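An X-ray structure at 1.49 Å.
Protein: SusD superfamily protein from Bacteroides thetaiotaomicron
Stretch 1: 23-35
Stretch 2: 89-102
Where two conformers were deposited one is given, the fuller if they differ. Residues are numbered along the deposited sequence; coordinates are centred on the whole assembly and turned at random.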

ATOM      1  N   ASP A  23     -25.549   8.632 -13.437  1.00  8.40           N
ATOM      2  CA  ASP A  23     -24.406   9.494 -13.791  1.00  9.12           C
ATOM      3  C   ASP A  23     -23.448   9.681 -12.611  1.00  8.09           C
ATOM      4  O   ASP A  23     -22.239   9.665 -12.771  1.00  8.07           O
ATOM      5  CB  ASP A  23     -24.884  10.875 -14.260  1.00  9.17           C
ATOM      6  CG  ASP A  23     -25.658  10.837 -15.584  1.00 11.36           C
ATOM      7  OD1 ASP A  23     -25.449   9.906 -16.408  1.00 12.96           O
ATOM      8  OD2 ASP A  23     -26.484  11.757 -15.783  1.00 13.40           O
ATOM      9  N   ALA A  24     -23.993   9.853 -11.410  1.00  6.96           N
ATOM     10  CA  ALA A  24     -23.154   9.936 -10.220  1.00  6.21           C
ATOM     11  C   ALA A  24     -22.354   8.652  -9.960  1.00  5.57           C
ATOM     12  O   ALA A  24     -21.182   8.691  -9.622  1.00  6.01           O
ATOM     13  CB  ALA A  24     -24.014  10.271  -9.013  1.00  5.67           C
ATOM     14  N   GLN A  25     -23.021   7.508 -10.122  1.00  5.78           N
ATOM     15  CA  GLN A  25     -22.327   6.233  -9.998  1.00  5.27           C
ATOM     16  C   GLN A  25     -21.207   6.068 -11.043  1.00  6.26           C
ATOM     17  O   GLN A  25     -20.146   5.558 -10.740  1.00  6.89           O
ATOM     18  CB  GLN A  25     -23.278   5.047 -10.103  1.00  6.09           C
ATOM     19  CG  GLN A  25     -22.597   3.694  -9.893  1.00  6.33           C
ATOM     20  CD  GLN A  25     -22.025   3.535  -8.507  1.00  9.59           C
ATOM     21  OE1 GLN A  25     -22.743   3.768  -7.525  1.00 14.80           O
ATOM     22  NE2 GLN A  25     -20.806   3.105  -8.397  1.00  8.05           N
ATOM     23  N   ILE A  26     -21.502   6.459 -12.279  1.00  7.15           N
ATOM     24  CA  ILE A  26     -20.492   6.424 -13.346  1.00  7.74           C
ATOM     25  C   ILE A  26     -19.288   7.306 -12.984  1.00  7.39           C
ATOM     26  O   ILE A  26     -18.140   6.885 -13.142  1.00  7.81           O
ATOM     27  CB  ILE A  26     -21.086   6.836 -14.701  1.00  7.81           C
ATOM     28  CG1 ILE A  26     -22.044   5.751 -15.195  1.00  9.55           C
ATOM     29  CG2 ILE A  26     -19.953   7.096 -15.723  1.00  7.66           C
ATOM     30  CD1 ILE A  26     -22.841   6.144 -16.428  1.00 12.55           C
ATOM     31  N   ALA A  27     -19.536   8.504 -12.437  1.00  6.52           N
ATOM     32  CA  ALA A  27     -18.437   9.327 -11.940  1.00  7.37           C
ATOM     33  C   ALA A  27     -17.607   8.629 -10.873  1.00  6.13           C
ATOM     34  O   ALA A  27     -16.395   8.663 -10.919  1.00  7.17           O
ATOM     35  CB  ALA A  27     -18.947  10.715 -11.413  1.00  7.35           C
ATOM     36  N   LEU A  28     -18.272   8.004  -9.909  1.00  5.83           N
ATOM     37  CA  LEU A  28     -17.562   7.265  -8.871  1.00  5.78           C
ATOM     38  C   LEU A  28     -16.772   6.093  -9.482  1.00  6.16           C
ATOM     39  O   LEU A  28     -15.628   5.855  -9.115  1.00  6.47           O
ATOM     40  CB  LEU A  28     -18.553   6.776  -7.830  1.00  5.37           C
ATOM     41  CG  LEU A  28     -17.975   5.955  -6.673  1.00  5.26           C
ATOM     42  CD1 LEU A  28     -16.851   6.727  -5.913  1.00  7.82           C
ATOM     43  CD2 LEU A  28     -19.096   5.458  -5.757  1.00  5.52           C
ATOM     44  N   ASN A  29     -17.400   5.379 -10.418  1.00  6.72           N
ATOM     45  CA  ASN A  29     -16.669   4.289 -11.080  1.00  7.28           C
ATOM     46  C   ASN A  29     -15.399   4.817 -11.720  1.00  6.56           C
ATOM     47  O   ASN A  29     -14.371   4.150 -11.694  1.00  6.53           O
ATOM     48  CB  ASN A  29     -17.524   3.609 -12.139  1.00  7.70           C
ATOM     49  CG  ASN A  29     -18.694   2.823 -11.546  1.00  8.33           C
ATOM     50  OD1 ASN A  29     -18.724   2.536 -10.363  1.00  9.96           O
ATOM     51  ND2 ASN A  29     -19.612   2.441 -12.385  1.00  9.67           N
ATOM     52  N   GLY A  30     -15.471   6.006 -12.301  1.00  5.90           N
ATOM     53  CA  GLY A  30     -14.305   6.641 -12.885  1.00  7.39           C
ATOM     54  C   GLY A  30     -13.195   6.963 -11.903  1.00  7.97           C
ATOM     55  O   GLY A  30     -12.012   6.890 -12.217  1.00  8.18           O
ATOM     56  N   ILE A  31     -13.560   7.354 -10.685  1.00  7.00           N
ATOM     57  CA  ILE A  31     -12.589   7.589  -9.636  1.00  7.36           C
ATOM     58  C   ILE A  31     -11.850   6.284  -9.265  1.00  7.30           C
ATOM     59  O   ILE A  31     -10.626   6.253  -9.181  1.00  7.22           O
ATOM     60  CB  ILE A  31     -13.303   8.204  -8.390  1.00  6.07           C
ATOM     61  CG1 ILE A  31     -13.737   9.621  -8.743  1.00  8.50           C
ATOM     62  CG2 ILE A  31     -12.429   8.171  -7.118  1.00  9.76           C
ATOM     63  CD1 ILE A  31     -14.694  10.249  -7.752  1.00  7.49           C
ATOM     64  N   TYR A  32     -12.605   5.200  -9.068  1.00  7.06           N
ATOM     65  CA  TYR A  32     -11.979   3.915  -8.790  1.00  6.79           C
ATOM     66  C   TYR A  32     -11.070   3.473  -9.940  1.00  7.26           C
ATOM     67  O   TYR A  32      -9.970   2.982  -9.691  1.00  7.17           O
ATOM     68  CB  TYR A  32     -13.051   2.862  -8.590  1.00  7.35           C
ATOM     69  CG  TYR A  32     -13.775   2.936  -7.248  1.00  6.05           C
ATOM     70  CD1 TYR A  32     -13.093   2.741  -6.075  1.00  8.37           C
ATOM     71  CD2 TYR A  32     -15.148   3.077  -7.193  1.00  6.82           C
ATOM     72  CE1 TYR A  32     -13.773   2.740  -4.824  1.00  8.95           C
ATOM     73  CE2 TYR A  32     -15.827   3.070  -5.974  1.00  7.29           C
ATOM     74  CZ  TYR A  32     -15.121   2.885  -4.803  1.00  7.52           C
ATOM     75  OH  TYR A  32     -15.758   2.821  -3.579  1.00  7.69           O
ATOM     76  N   ARG A  33     -11.503   3.689 -11.178  1.00  6.89           N
ATOM     77  CA  ARG A  33     -10.724   3.315 -12.361  1.00  8.40           C
ATOM     78  C   ARG A  33      -9.421   4.108 -12.401  1.00  8.17           C
ATOM     79  O   ARG A  33      -8.362   3.562 -12.644  1.00  8.95           O
ATOM     80  CB  ARG A  33     -11.511   3.512 -13.644  1.00  8.52           C
ATOM     81  CG  ARG A  33     -10.848   2.878 -14.858  1.00 13.09           C
ATOM     82  N   LEU A  34      -9.487   5.413 -12.128  1.00  8.39           N
ATOM     83  CA  LEU A  34      -8.287   6.242 -12.094  1.00  9.53           C
ATOM     84  C   LEU A  34      -7.327   5.764 -11.005  1.00  9.14           C
ATOM     85  O   LEU A  34      -6.106   5.679 -11.206  1.00  9.38           O
ATOM     86  CB  LEU A  34      -8.682   7.715 -11.859  1.00 11.12           C
ATOM     87  CG  LEU A  34      -7.591   8.763 -12.022  1.00 13.33           C
ATOM     88  CD1 LEU A  34      -6.932   8.701 -13.415  1.00 14.53           C
ATOM     89  CD2 LEU A  34      -8.285  10.132 -11.882  1.00 14.21           C
ATOM     90  N   ALA A  35      -7.858   5.406  -9.839  1.00  7.68           N
ATOM     91  CA  ALA A  35      -7.049   4.903  -8.742  1.00  8.10           C
ATOM     92  C   ALA A  35      -6.348   3.602  -9.105  1.00  8.34           C
ATOM     93  O   ALA A  35      -5.250   3.340  -8.626  1.00  8.98           O
ATOM     94  CB  ALA A  35      -7.869   4.757  -7.432  1.00  9.54           C
ATOM     95  N   ASN A  89       0.527  14.173  -9.364  1.00  5.26           N
ATOM     96  CA  ASN A  89      -0.545  14.771 -10.136  1.00  5.83           C
ATOM     97  C   ASN A  89      -1.727  13.798 -10.230  1.00  6.10           C
ATOM     98  O   ASN A  89      -2.876  14.209 -10.251  1.00  6.61           O
ATOM     99  CB  ASN A  89      -0.097  15.153 -11.546  1.00  5.96           C
ATOM    100  CG  ASN A  89       0.713  16.436 -11.595  1.00  7.71           C
ATOM    101  OD1 ASN A  89       0.703  17.231 -10.656  1.00  9.37           O
ATOM    102  ND2 ASN A  89       1.352  16.672 -12.723  1.00  8.70           N
ATOM    103  N   THR A  90      -1.435  12.506 -10.333  1.00  6.09           N
ATOM    104  CA  THR A  90      -2.504  11.520 -10.515  1.00  6.41           C
ATOM    105  C   THR A  90      -3.354  11.428  -9.262  1.00  5.88           C
ATOM    106  O   THR A  90      -4.593  11.332  -9.359  1.00  6.15           O
ATOM    107  CB  THR A  90      -1.935  10.156 -10.941  1.00  7.07           C
ATOM    108  OG1 THR A  90      -1.112  10.342 -12.111  1.00  7.78           O
ATOM    109  CG2 THR A  90      -3.045   9.125 -11.213  1.00  7.98           C
ATOM    110  N   VAL A  91      -2.727  11.400  -8.072  1.00  6.20           N
ATOM    111  CA  VAL A  91      -3.509  11.329  -6.838  1.00  6.40           C
ATOM    112  C   VAL A  91      -4.296  12.607  -6.631  1.00  6.57           C
ATOM    113  O   VAL A  91      -5.466  12.564  -6.229  1.00  6.27           O
ATOM    114  CB  VAL A  91      -2.665  10.895  -5.627  1.00  6.55           C
ATOM    115  CG1 VAL A  91      -3.552  10.863  -4.384  1.00  7.30           C
ATOM    116  CG2 VAL A  91      -2.068   9.509  -5.874  1.00  7.42           C
ATOM    117  N   TYR A  92      -3.710  13.758  -6.955  1.00  5.56           N
ATOM    118  CA  TYR A  92      -4.475  15.007  -6.865  1.00  5.48           C
ATOM    119  C   TYR A  92      -5.655  15.031  -7.844  1.00  6.42           C
ATOM    120  O   TYR A  92      -6.680  15.624  -7.576  1.00  6.44           O
ATOM    121  CB  TYR A  92      -3.578  16.251  -7.002  1.00  5.38           C
ATOM    122  CG  TYR A  92      -3.020  16.676  -5.676  1.00  5.51           C
ATOM    123  CD1 TYR A  92      -3.857  17.187  -4.714  1.00  6.60           C
ATOM    124  CD2 TYR A  92      -1.664  16.502  -5.369  1.00  6.85           C
ATOM    125  CE1 TYR A  92      -3.367  17.540  -3.478  1.00  6.38           C
ATOM    126  CE2 TYR A  92      -1.175  16.844  -4.145  1.00  6.47           C
ATOM    127  CZ  TYR A  92      -2.032  17.361  -3.191  1.00  8.84           C
ATOM    128  OH  TYR A  92      -1.537  17.646  -1.937  1.00  7.25           O
ATOM    129  N   LYS A  93      -5.506  14.410  -9.018  1.00  5.92           N
ATOM    130  CA  LYS A  93      -6.629  14.314  -9.952  1.00  6.25           C
ATOM    131  C   LYS A  93      -7.772  13.521  -9.313  1.00  6.09           C
ATOM    132  O   LYS A  93      -8.930  13.916  -9.431  1.00  5.90           O
ATOM    133  CB  LYS A  93      -6.194  13.668 -11.280  1.00  7.59           C
ATOM    134  CG  LYS A  93      -7.257  13.702 -12.377  1.00  8.64           C
ATOM    135  CD  LYS A  93      -6.595  13.155 -13.674  1.00 13.93           C
ATOM    136  CE  LYS A  93      -7.566  13.000 -14.835  1.00 18.82           C
ATOM    137  NZ  LYS A  93      -6.821  12.288 -15.951  1.00 24.18           N
ATOM    138  N   VAL A  94      -7.441  12.402  -8.664  1.00  5.68           N
ATOM    139  CA  VAL A  94      -8.463  11.635  -7.966  1.00  6.38           C
ATOM    140  C   VAL A  94      -9.112  12.510  -6.883  1.00  6.05           C
ATOM    141  O   VAL A  94     -10.339  12.528  -6.768  1.00  6.94           O
ATOM    142  CB  VAL A  94      -7.923  10.357  -7.357  1.00  6.34           C
ATOM    143  CG1 VAL A  94      -8.946   9.744  -6.366  1.00  7.62           C
ATOM    144  CG2 VAL A  94      -7.580   9.348  -8.480  1.00  8.41           C
ATOM    145  N   ILE A  95      -8.320  13.239  -6.098  1.00  6.27           N
ATOM    146  CA  ILE A  95      -8.886  14.091  -5.041  1.00  6.19           C
ATOM    147  C   ILE A  95      -9.848  15.121  -5.645  1.00  6.15           C
ATOM    148  O   ILE A  95     -10.977  15.307  -5.174  1.00  5.92           O
ATOM    149  CB  ILE A  95      -7.766  14.766  -4.230  1.00  6.43           C
ATOM    150  CG1 ILE A  95      -7.086  13.717  -3.351  1.00  6.90           C
ATOM    151  CG2 ILE A  95      -8.339  15.945  -3.415  1.00  5.52           C
ATOM    152  CD1 ILE A  95      -5.784  14.177  -2.692  1.00  7.80           C
ATOM    153  N   ARG A  96      -9.414  15.742  -6.717  1.00  5.38           N
ATOM    154  CA  ARG A  96     -10.254  16.729  -7.382  0.50  5.87           C
ATOM    155  C   ARG A  96     -11.576  16.132  -7.859  1.00  5.83           C
ATOM    156  O   ARG A  96     -12.616  16.733  -7.703  1.00  5.54           O
ATOM    157  CB  ARG A  96      -9.476  17.437  -8.479  0.50  6.31           C
ATOM    158  CG  ARG A  96      -8.344  18.273  -7.885  0.50  8.19           C
ATOM    159  CD  ARG A  96      -7.538  19.063  -8.890  0.50  9.94           C
ATOM    160  NE  ARG A  96      -7.403  18.480 -10.216  0.50 12.01           N
ATOM    161  CZ  ARG A  96      -6.236  18.073 -10.677  0.50 14.57           C
ATOM    162  NH1 ARG A  96      -5.190  18.216  -9.896  0.50 16.27           N
ATOM    163  NH2 ARG A  96      -6.124  17.560 -11.852  0.50 16.09           N
ATOM    164  N   GLN A  97     -11.521  14.950  -8.428  1.00  6.47           N
ATOM    165  CA  GLN A  97     -12.742  14.287  -8.858  1.00  6.18           C
ATOM    166  C   GLN A  97     -13.658  13.943  -7.682  1.00  5.26           C
ATOM    167  O   GLN A  97     -14.868  14.101  -7.774  1.00  4.97           O
ATOM    168  CB  GLN A  97     -12.421  13.051  -9.692  1.00  7.14           C
ATOM    169  CG  GLN A  97     -11.780  13.422 -11.042  1.00  7.95           C
ATOM    170  CD  GLN A  97     -11.699  12.256 -12.012  1.00 13.10           C
ATOM    171  OE1 GLN A  97     -12.187  11.165 -11.740  1.00 16.26           O
ATOM    172  NE2 GLN A  97     -11.077  12.506 -13.169  1.00 16.44           N
ATOM    173  N   THR A  98     -13.086  13.470  -6.575  1.00  5.40           N
ATOM    174  CA  THR A  98     -13.894  13.237  -5.380  1.00  5.58           C
ATOM    175  C   THR A  98     -14.565  14.526  -4.896  1.00  4.81           C
ATOM    176  O   THR A  98     -15.750  14.515  -4.520  1.00  4.18           O
ATOM    177  CB  THR A  98     -13.179  12.564  -4.188  1.00  5.74           C
ATOM    178  OG1 THR A  98     -12.147  13.405  -3.615  1.00  6.00           O
ATOM    179  CG2 THR A  98     -12.595  11.197  -4.572  1.00  5.31           C
ATOM    180  N   ASN A  99     -13.834  15.642  -4.935  1.00  4.67           N
ATOM    181  CA  ASN A  99     -14.401  16.900  -4.495  1.00  4.27           C
ATOM    182  C   ASN A  99     -15.528  17.377  -5.395  1.00  3.68           C
ATOM    183  O   ASN A  99     -16.566  17.866  -4.940  1.00  4.41           O
ATOM    184  CB  ASN A  99     -13.291  17.957  -4.383  1.00  4.30           C
ATOM    185  CG  ASN A  99     -12.468  17.768  -3.123  1.00  6.78           C
ATOM    186  OD1 ASN A  99     -13.016  17.373  -2.105  1.00 10.53           O
ATOM    187  ND2 ASN A  99     -11.180  18.094  -3.173  1.00  7.85           N
ATOM    188  N   ASN A 100     -15.350  17.226  -6.714  1.00  4.75           N
ATOM    189  CA  ASN A 100     -16.388  17.576  -7.661  1.00  5.03           C
ATOM    190  C   ASN A 100     -17.682  16.749  -7.467  1.00  3.61           C
ATOM    191  O   ASN A 100     -18.773  17.276  -7.481  1.00  3.93           O
ATOM    192  CB  ASN A 100     -15.868  17.417  -9.096  1.00  5.68           C
ATOM    193  CG  ASN A 100     -14.804  18.471  -9.451  1.00 13.47           C
ATOM    194  OD1 ASN A 100     -14.584  19.443  -8.702  1.00 18.42           O
ATOM    195  ND2 ASN A 100     -14.133  18.275 -10.593  1.00 15.06           N
ATOM    196  N   LEU A 101     -17.484  15.447  -7.232  1.00  3.31           N
ATOM    197  CA  LEU A 101     -18.615  14.544  -7.038  1.00  3.48           C
ATOM    198  C   LEU A 101     -19.346  14.840  -5.723  1.00  2.61           C
ATOM    199  O   LEU A 101     -20.555  14.935  -5.718  1.00  3.41           O
ATOM    200  CB  LEU A 101     -18.127  13.081  -7.095  1.00  3.72           C
ATOM    201  CG  LEU A 101     -19.195  11.992  -6.888  1.00  4.77           C
ATOM    202  CD1 LEU A 101     -20.372  12.112  -7.829  1.00  5.86           C
ATOM    203  CD2 LEU A 101     -18.516  10.630  -7.009  1.00  6.68           C
ATOM    204  N   ILE A 102     -18.577  14.952  -4.638  1.00  3.15           N
ATOM    205  CA  ILE A 102     -19.170  15.289  -3.350  1.00  3.38           C
ATOM    206  C   ILE A 102     -19.930  16.603  -3.412  1.00  3.43           C
ATOM    207  O   ILE A 102     -21.075  16.708  -2.972  1.00  2.84           O
ATOM    208  CB  ILE A 102     -18.122  15.317  -2.221  1.00  3.55           C
ATOM    209  CG1 ILE A 102     -17.537  13.901  -1.986  1.00  4.73           C
ATOM    210  CG2 ILE A 102     -18.746  15.905  -0.938  1.00  4.78           C
ATOM    211  CD1 ILE A 102     -16.206  13.830  -1.249  1.00  5.73           C
TER
HETATM  212  O   HOH W   1     -14.601   9.922 -12.675  0.50 15.42           O

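What fills the centre of the contact? Two side chains, one from each helix, interlock as knobs in holes. Ile31 sits among Val94, Gln97, Thr98 and Leu101, while Leu101 sits among Ala24, Ala27, Leu28 and Ile31. The two knobs touch each other, Ile31 CD1 lying 3.9 Å from Leu101 CD2. Although the CA-to-CB bond of Ile31 points sideways, its m,t rotamer brings the end of the side chain nearer to the other helix, where Ile31 CD1 also comes within 3.9 Å of Thr98 CG2. Leu101 points toward its partner helix: Leu101 CD1 packs 4.2 Å from Ala24 CB, Leu101 CD2 lies 3.9 Å from Leu28 CB, and both methyls border Ala27, the nearer being Leu101 CD1 at 4.1 Å from Ala27 CB.

How do the backbones allow this meshing? The helices run nearly antiparallel, at 168°, with their axes 9.8 Å apart at closest approach. As one chain rises the other descends, so Ala27 pairs with Leu101 and Ile31 with Val94, whose CA atoms are 7.2 Å and 6.0 Å apart respectively. The small methyls of Ala24 and Ala27 leave room for Leu101, whose CD1 also packs 3.9 Å from Ala24 O. Ala24 O accepts its helix hydrogen bond from Leu28 N at 3.0 Å; the methyl offers no polar hydrogen, so it meets the oxygen by van der Waals contact alone.

What continues the apolar seam toward the other end? Val94 takes up the space between two residues of the first helix: Val94 CG1 lies 3.9 Å from Ile31 CG2, and Val94 CG2 lies 3.6 Å from Leu34 CD2. Leu34 points toward the second helix and, in its t,p rotamer, also meets the aliphatic part of an extended lysine, with Leu34 CD2 3.7 Å from Lys93 CG. The charged end of Lys93 can thus stay with solvent while its methylene groups cover the leucine.

Where does polarity enter? No direct hydrogen bond joins the helices; the polar link runs through Gln97 at the edge. Its side chain packs against apolar groups, Gln97 OE1 lying 3.7 Å from Ile31 CG1 and Gln97 NE2 3.9 Å from Leu34 CD2. A water bridges the gap, donating to Ala27 O at 2.8 Å and to Gln97 OE1 at 2.9 Å, each distance measured from the water oxygen. Thr98, by contrast, turns its hydroxyl to its own helix: Thr98 OG1 donates to Ile95 O at 2.7 Å, leaving its methyl to meet Ile31.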